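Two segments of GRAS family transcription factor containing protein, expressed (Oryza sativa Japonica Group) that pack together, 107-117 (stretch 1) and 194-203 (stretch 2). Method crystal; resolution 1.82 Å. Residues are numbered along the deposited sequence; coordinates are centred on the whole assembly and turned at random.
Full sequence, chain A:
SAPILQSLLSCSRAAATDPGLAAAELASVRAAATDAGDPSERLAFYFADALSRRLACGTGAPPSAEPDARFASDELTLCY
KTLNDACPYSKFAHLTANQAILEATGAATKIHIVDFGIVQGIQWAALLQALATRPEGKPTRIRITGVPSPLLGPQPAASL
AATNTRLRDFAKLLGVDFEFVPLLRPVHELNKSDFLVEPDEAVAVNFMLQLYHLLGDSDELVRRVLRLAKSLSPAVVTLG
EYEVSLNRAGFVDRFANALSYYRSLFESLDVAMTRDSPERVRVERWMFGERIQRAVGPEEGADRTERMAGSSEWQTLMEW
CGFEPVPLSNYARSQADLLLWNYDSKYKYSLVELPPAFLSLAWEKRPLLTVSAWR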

# COMPACT_ATOMS: atom_id res chain seq x y z
N ALA A 107 -19.82 -19.11 -8.20
CA ALA A 107 -20.81 -19.72 -9.08
C ALA A 107 -21.94 -18.75 -9.42
O ALA A 107 -22.83 -19.08 -10.20
N ALA A 108 -21.92 -17.56 -8.85
CA ALA A 108 -23.01 -16.61 -9.10
C ALA A 108 -22.66 -15.64 -10.21
O ALA A 108 -21.54 -15.12 -10.21
N THR A 109 -23.63 -15.28 -11.06
CA THR A 109 -23.35 -14.24 -12.04
C THR A 109 -23.78 -12.86 -11.59
O THR A 109 -23.38 -11.84 -12.15
N LYS A 110 -24.62 -12.84 -10.57
CA LYS A 110 -25.12 -11.58 -9.97
C LYS A 110 -24.83 -11.62 -8.48
O LYS A 110 -25.11 -12.62 -7.83
N ILE A 111 -24.22 -10.55 -7.98
CA ILE A 111 -23.76 -10.53 -6.61
C ILE A 111 -24.30 -9.30 -5.90
O ILE A 111 -24.32 -8.18 -6.47
N HIS A 112 -24.73 -9.48 -4.66
CA HIS A 112 -25.22 -8.35 -3.87
C HIS A 112 -24.43 -8.31 -2.58
O HIS A 112 -24.51 -9.25 -1.78
N ILE A 113 -23.66 -7.25 -2.37
CA ILE A 113 -22.88 -7.08 -1.12
C ILE A 113 -23.66 -6.22 -0.12
O ILE A 113 -24.12 -5.14 -0.48
N VAL A 114 -23.81 -6.68 1.11
CA VAL A 114 -24.39 -5.84 2.17
C VAL A 114 -23.31 -5.49 3.13
O VAL A 114 -22.77 -6.36 3.80
N ASP A 115 -22.96 -4.21 3.20
CA ASP A 115 -21.88 -3.77 4.09
C ASP A 115 -22.44 -3.08 5.32
O ASP A 115 -22.93 -1.92 5.23
N PHE A 116 -22.40 -3.77 6.48
CA PHE A 116 -22.79 -3.15 7.73
C PHE A 116 -21.60 -2.43 8.30
O PHE A 116 -20.66 -3.03 8.85
N GLY A 117 -21.58 -1.12 8.07
CA GLY A 117 -20.56 -0.26 8.61
C GLY A 117 -19.56 0.16 7.54
O GLY A 117 -18.38 0.12 7.77
N ASP A 194 -35.96 -4.22 3.55
CA ASP A 194 -35.20 -2.99 3.28
C ASP A 194 -33.98 -3.22 2.43
O ASP A 194 -33.50 -2.30 1.77
N PHE A 195 -33.50 -4.47 2.40
CA PHE A 195 -32.28 -4.72 1.62
C PHE A 195 -32.56 -5.05 0.16
O PHE A 195 -31.61 -5.12 -0.63
N LEU A 196 -33.84 -5.24 -0.20
CA LEU A 196 -34.24 -5.43 -1.60
C LEU A 196 -33.43 -6.56 -2.28
O LEU A 196 -32.94 -6.43 -3.41
N VAL A 197 -33.30 -7.68 -1.57
CA VAL A 197 -32.58 -8.84 -2.12
C VAL A 197 -33.45 -9.52 -3.15
O VAL A 197 -34.67 -9.44 -3.11
N GLU A 198 -32.81 -10.10 -4.16
CA GLU A 198 -33.51 -10.75 -5.27
C GLU A 198 -33.11 -12.21 -5.35
O GLU A 198 -31.97 -12.59 -5.01
N PRO A 199 -34.04 -13.04 -5.81
CA PRO A 199 -33.79 -14.48 -5.76
C PRO A 199 -32.64 -14.93 -6.69
O PRO A 199 -32.02 -15.96 -6.43
N ASP A 200 -32.31 -14.16 -7.72
CA ASP A 200 -31.27 -14.63 -8.65
C ASP A 200 -29.85 -14.11 -8.35
O ASP A 200 -28.99 -14.16 -9.23
N GLU A 201 -29.59 -13.62 -7.14
CA GLU A 201 -28.27 -13.04 -6.90
C GLU A 201 -27.71 -13.71 -5.66
O GLU A 201 -28.46 -14.20 -4.82
N ALA A 202 -26.40 -13.80 -5.56
CA ALA A 202 -25.77 -14.28 -4.34
C ALA A 202 -25.51 -13.09 -3.44
O ALA A 202 -25.03 -12.06 -3.90
N VAL A 203 -25.74 -13.28 -2.15
CA VAL A 203 -25.54 -12.23 -1.20
C VAL A 203 -24.30 -12.52 -0.33
O VAL A 203 -24.12 -13.67 0.10

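The apolar centre gathers around Phe 195, whose CA-to-CB bond points toward stretch 1. With chi1 at m and chi2 at 82°, its ring meets two side chains: CE2 lies 3.5 Å from Val 114 CG1, and CZ lies 3.6 Å from Phe 116 CZ. Phe 116 starts sideways, but its m rotamer brings the ring end nearer; the two ring planes are inclined at 50°, with centroids 5.7 Å apart. Val 114, a t rotamer pointing toward stretch 2, also reaches Val 203, CG2 to CG1 at 4.3 Å.

Beside this cluster the backbones pair as parallel strands, and alternation sorts the side chains. His 112 and Val 203 (t) share one face; Ile 111 and Ala 202 share the other, where Ala 202 CB also packs against Ala 108 CB at 3.5 Å. Ala 202 fixes the register twice over: its N donates to Lys 110 O at 2.9 Å, and its O accepts from His 112 N at 2.7 Å.

His 112 is the buried polar hinge of the contact. Its t rotamer carries ND1 to Glu 201 OE2, a 2.9 Å hydrogen bond in which the histidine donates at its ring edge. Phe 195 O approaches the same edge, 3.2 Å from His 112 CE1. Glu 201 (chi1 p, chi2 t) spends OE2 twice, since Glu 198 N also donates to it at 2.9 Å; one carboxylate oxygen thus ties the turn from Glu 198 to Glu 201 to the strand.

At the polar edge, Lys 110 extends (m, t, t, t) so that NZ forms a very short 2.5 Å salt bridge with Asp 200 OD2, the p rotamer of Asp 200 bringing its carboxylate nearer. Water 1 links the backbones here, accepting from Lys 110 N at 3.2 Å and donating to Asp 200 O at 2.9 Å.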

# COMPACT_ATOMS: atom_id res chain seq x y z
CB ALA A 107 -21.39 -20.95 -8.44
CB ALA A 108 -23.32 -15.82 -7.81
CB THR A 109 -24.06 -14.58 -13.37
OG1 THR A 109 -25.46 -14.70 -13.12
CG2 THR A 109 -23.49 -15.93 -13.93
CB LYS A 110 -26.63 -11.43 -10.19
CG LYS A 110 -27.00 -11.44 -11.67
CD LYS A 110 -28.48 -11.10 -11.77
CE LYS A 110 -29.06 -11.53 -13.11
NZ LYS A 110 -30.52 -11.13 -13.16
CB ILE A 111 -22.20 -10.51 -6.58
CG1 ILE A 111 -21.67 -11.90 -7.10
CG2 ILE A 111 -21.70 -10.28 -5.11
CD1 ILE A 111 -20.16 -11.94 -7.34
CB HIS A 112 -26.71 -8.53 -3.60
CG HIS A 112 -27.34 -7.39 -2.88
ND1 HIS A 112 -28.67 -7.40 -2.53
CD2 HIS A 112 -26.84 -6.22 -2.41
CE1 HIS A 112 -28.97 -6.27 -1.91
NE2 HIS A 112 -27.88 -5.54 -1.81
CB ILE A 113 -21.54 -6.34 -1.42
CG1 ILE A 113 -20.71 -7.07 -2.49
CG2 ILE A 113 -20.72 -6.07 -0.13
CD1 ILE A 113 -20.37 -8.51 -2.09
CB VAL A 114 -25.58 -6.57 2.87
CG1 VAL A 114 -26.19 -5.61 3.98
CG2 VAL A 114 -26.61 -6.91 1.81
CB ASP A 115 -20.91 -2.82 3.34
CG ASP A 115 -19.61 -2.60 4.10
OD1 ASP A 115 -19.35 -3.27 5.13
OD2 ASP A 115 -18.77 -1.77 3.67
CB PHE A 116 -23.31 -4.19 8.74
CG PHE A 116 -24.68 -4.68 8.45
CD1 PHE A 116 -25.82 -3.95 8.89
CD2 PHE A 116 -24.86 -5.88 7.78
CE1 PHE A 116 -27.08 -4.45 8.60
CE2 PHE A 116 -26.08 -6.41 7.49
CZ PHE A 116 -27.23 -5.67 7.91
CB ASP A 194 -34.76 -2.30 4.56
CG ASP A 194 -35.94 -1.84 5.40
OD1 ASP A 194 -36.94 -1.40 4.78
OD2 ASP A 194 -35.90 -1.96 6.64
CB PHE A 195 -31.50 -5.86 2.33
CG PHE A 195 -31.04 -5.44 3.69
CD1 PHE A 195 -31.90 -5.47 4.81
CD2 PHE A 195 -29.78 -4.89 3.85
CE1 PHE A 195 -31.43 -5.02 6.06
CE2 PHE A 195 -29.33 -4.43 5.05
CZ PHE A 195 -30.14 -4.47 6.18
CB LEU A 196 -34.08 -4.11 -2.37
CG LEU A 196 -34.93 -2.99 -1.76
CD1 LEU A 196 -34.51 -1.65 -2.39
CD2 LEU A 196 -36.40 -3.26 -2.13
CB VAL A 197 -32.16 -9.85 -1.01
CG1 VAL A 197 -31.18 -9.18 -0.03
CG2 VAL A 197 -33.40 -10.44 -0.31
CB GLU A 198 -33.19 -10.06 -6.58
CG GLU A 198 -33.61 -8.62 -6.51
CD GLU A 198 -33.53 -7.88 -7.81
OE1 GLU A 198 -32.58 -8.12 -8.61
OE2 GLU A 198 -34.44 -7.05 -8.02
CB PRO A 199 -35.15 -15.09 -6.18
CG PRO A 199 -35.76 -14.05 -7.05
CD PRO A 199 -35.33 -12.72 -6.46
CB ASP A 200 -31.67 -14.25 -10.09
CG ASP A 200 -31.81 -12.72 -10.30
OD1 ASP A 200 -31.82 -11.94 -9.32
OD2 ASP A 200 -31.91 -12.29 -11.47
CB GLU A 201 -28.38 -11.50 -6.71
CG GLU A 201 -29.04 -11.17 -5.46
CD GLU A 201 -29.44 -9.68 -5.34
OE1 GLU A 201 -29.14 -8.93 -6.28
OE2 GLU A 201 -29.99 -9.36 -4.23
CB ALA A 202 -24.45 -14.99 -4.63
CB VAL A 203 -26.78 -12.13 -0.27
CG1 VAL A 203 -26.48 -11.12 0.81
CG2 VAL A 203 -28.03 -11.72 -1.10
O HOH W 1 -26.38 -15.36 -9.73
O HOH W 2 -26.62 -8.23 -8.37